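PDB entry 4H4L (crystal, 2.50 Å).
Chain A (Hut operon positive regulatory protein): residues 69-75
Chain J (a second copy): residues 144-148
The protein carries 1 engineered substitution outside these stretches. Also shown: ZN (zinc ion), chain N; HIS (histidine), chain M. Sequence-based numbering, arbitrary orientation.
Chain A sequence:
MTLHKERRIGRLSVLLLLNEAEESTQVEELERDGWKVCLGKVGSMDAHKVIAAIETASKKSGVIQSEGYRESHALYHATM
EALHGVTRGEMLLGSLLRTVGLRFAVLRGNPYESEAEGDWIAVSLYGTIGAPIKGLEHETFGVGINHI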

# COMPACT_ATOMS: atom_id res chain seq x y z
N TYR A 69 -15.47 -21.98 8.83
CA TYR A 69 -14.65 -20.83 8.46
C TYR A 69 -13.43 -21.22 7.62
O TYR A 69 -13.14 -20.63 6.58
CB TYR A 69 -14.21 -20.11 9.73
CG TYR A 69 -13.60 -18.74 9.51
CD1 TYR A 69 -14.11 -17.88 8.53
CD2 TYR A 69 -12.54 -18.29 10.29
CE1 TYR A 69 -13.57 -16.62 8.33
CE2 TYR A 69 -12.00 -17.02 10.10
CZ TYR A 69 -12.53 -16.21 9.11
OH TYR A 69 -12.02 -14.97 8.89
N ARG A 70 -12.70 -22.21 8.10
CA ARG A 70 -11.46 -22.65 7.49
C ARG A 70 -11.38 -22.48 5.97
O ARG A 70 -10.47 -21.84 5.49
CB ARG A 70 -11.17 -24.10 7.89
CG ARG A 70 -10.04 -24.72 7.13
CD ARG A 70 -9.53 -25.98 7.80
NE ARG A 70 -8.09 -26.07 7.60
CZ ARG A 70 -7.18 -25.73 8.51
NH1 ARG A 70 -7.56 -25.30 9.72
NH2 ARG A 70 -5.88 -25.84 8.22
N GLU A 71 -12.32 -23.03 5.22
CA GLU A 71 -12.21 -23.03 3.76
C GLU A 71 -12.54 -21.66 3.19
O GLU A 71 -12.06 -21.30 2.11
CB GLU A 71 -13.13 -24.07 3.13
CG GLU A 71 -12.85 -25.51 3.55
CD GLU A 71 -12.93 -26.47 2.38
OE1 GLU A 71 -13.73 -26.24 1.45
OE2 GLU A 71 -12.19 -27.48 2.37
N SER A 72 -13.37 -20.92 3.91
CA SER A 72 -13.73 -19.57 3.50
C SER A 72 -12.57 -18.63 3.67
O SER A 72 -12.32 -17.80 2.80
CB SER A 72 -14.91 -19.04 4.28
OG SER A 72 -16.05 -19.72 3.84
N HIS A 73 -11.86 -18.75 4.78
CA HIS A 73 -10.67 -17.93 5.03
C HIS A 73 -9.61 -18.09 3.96
O HIS A 73 -8.94 -17.12 3.60
CB HIS A 73 -10.10 -18.24 6.39
CG HIS A 73 -9.01 -17.31 6.80
ND1 HIS A 73 -7.73 -17.51 6.47
CD2 HIS A 73 -9.04 -16.15 7.56
CE1 HIS A 73 -6.98 -16.53 6.98
NE2 HIS A 73 -7.78 -15.69 7.65
N ALA A 74 -9.45 -19.30 3.42
CA ALA A 74 -8.50 -19.52 2.36
C ALA A 74 -9.02 -18.86 1.10
O ALA A 74 -8.30 -18.19 0.38
CB ALA A 74 -8.32 -21.02 2.12
N LEU A 75 -10.31 -19.03 0.84
CA LEU A 75 -10.89 -18.48 -0.36
C LEU A 75 -10.98 -16.95 -0.28
O LEU A 75 -10.83 -16.25 -1.31
CB LEU A 75 -12.23 -19.13 -0.65
CG LEU A 75 -13.07 -18.58 -1.79
CD1 LEU A 75 -12.34 -18.74 -3.10
CD2 LEU A 75 -14.40 -19.30 -1.78
N GLY J 144 -0.85 -11.25 13.68
CA GLY J 144 -1.35 -11.90 12.46
C GLY J 144 -1.92 -13.30 12.67
O GLY J 144 -1.47 -14.06 13.54
N ILE J 145 -2.91 -13.66 11.88
CA ILE J 145 -3.65 -14.88 12.13
C ILE J 145 -3.99 -15.57 10.83
O ILE J 145 -4.57 -14.95 9.94
CB ILE J 145 -4.87 -14.58 12.99
CG1 ILE J 145 -4.40 -14.49 14.43
CG2 ILE J 145 -5.90 -15.69 12.87
CD1 ILE J 145 -5.31 -13.78 15.38
N ASN J 146 -3.60 -16.84 10.71
CA ASN J 146 -3.88 -17.66 9.53
C ASN J 146 -4.30 -19.07 9.93
O ASN J 146 -4.04 -19.52 11.06
CB ASN J 146 -2.64 -17.77 8.67
CG ASN J 146 -2.97 -17.89 7.17
OD1 ASN J 146 -4.12 -17.87 6.76
ND2 ASN J 146 -1.93 -18.00 6.36
N HIS J 147 -4.96 -19.77 9.00
CA HIS J 147 -5.27 -21.19 9.21
C HIS J 147 -4.05 -21.94 8.85
O HIS J 147 -3.26 -21.44 8.04
CB HIS J 147 -6.44 -21.65 8.35
CG HIS J 147 -6.22 -21.45 6.88
ND1 HIS J 147 -6.28 -20.25 6.30
CD2 HIS J 147 -5.96 -22.38 5.86
CE1 HIS J 147 -6.07 -20.38 4.96
NE2 HIS J 147 -5.87 -21.68 4.70
N ILE J 148 -3.87 -23.14 9.51
CA ILE J 148 -2.68 -23.94 9.19
C ILE J 148 -2.98 -25.42 8.88
O ILE J 148 -3.48 -25.75 7.79
CB ILE J 148 -1.50 -23.73 10.21
CG1 ILE J 148 -0.28 -24.58 9.84
CG2 ILE J 148 -1.94 -23.99 11.64
CD1 ILE J 148 1.05 -23.89 10.09
OXT ILE J 148 -2.73 -26.31 9.69
ZN ZN N . -7.67 -13.54 7.61
N HIS M . -14.51 -11.14 4.87
CA HIS M . -13.23 -11.72 5.34
C HIS M . -13.47 -13.11 5.72
O HIS M . -13.97 -13.82 4.86
CB HIS M . -12.62 -10.96 6.52
CG HIS M . -11.19 -11.35 6.82
ND1 HIS M . -10.19 -10.44 7.04
CD2 HIS M . -10.60 -12.60 6.88
CE1 HIS M . -9.05 -11.09 7.25
NE2 HIS M . -9.31 -12.40 7.15
OXT HIS M . -13.16 -13.54 6.84

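The strongest polar link is a salt bridge between the side chain of Arg A70 and the C-terminal carboxylate of Ile J148. Arg A70 NH2 lies 3.5 Å from Ile J148 OXT. The same NH2 comes within 2.4 Å of Ile J148 O, a very short approach whose angle is poor for a hydrogen bond. The chain end supplies the negative group.

Arg A70 reaches this carboxylate with an extended side chain. Its CA-to-CB bond points sideways to the strand, but chi1 and chi2 are both t and carry the guanidinium across. Ile J148 O sits at the edge of that group, near its plane. His J147 CB lies over one face of the guanidinium, 4.1 Å from Arg A70 NH1.

The second polar link joins two histidines. His A73 ND1 donates a hydrogen bond to His J147 ND1 at 3.1 Å, with an N-H...acceptor angle of 137°. Both CA-to-CB bonds point toward the opposite stretch. The rings meet rim to rim, with centroids 5.2 Å apart and planes at 79°, so this is not a stack.

His A73 is also a zinc ligand. Its NE2 binds ZN at 2.1 Å, and NE2 of the bound histidine binds the same ion at 2.0 Å; two further ligand atoms come from elsewhere in the structure. With NE2 on the metal, ND1 carries the proton given to His J147. Imidazole suits this place because its two nitrogens serve different partners. Tyr A69 does not touch the strand, but its OH donates a hydrogen bond to OXT of the bound histidine at 2.7 Å.

Asn J146 OD1 lies 3.2 Å from His A73 CE1, at the edge of the ring. The same OD1 accepts a weak hydrogen bond from His J147 N at 3.1 Å.

Packing fills in around these contacts. Ala A74 CB is 3.6 Å from His J147 NE2, and its small methyl lies close against the imidazole. Arg A70 O lies over one face of the His J147 ring. His J147 has the largest covered area, 89 Å², followed by Arg A70 with 76 Å² and His A73 with 61 Å². In all, 304 Å² is buried, summed over both sides. The CA-to-CB bonds of Glu A71 and Leu A75 point away from the other stretch, and neither residue makes a contact with it.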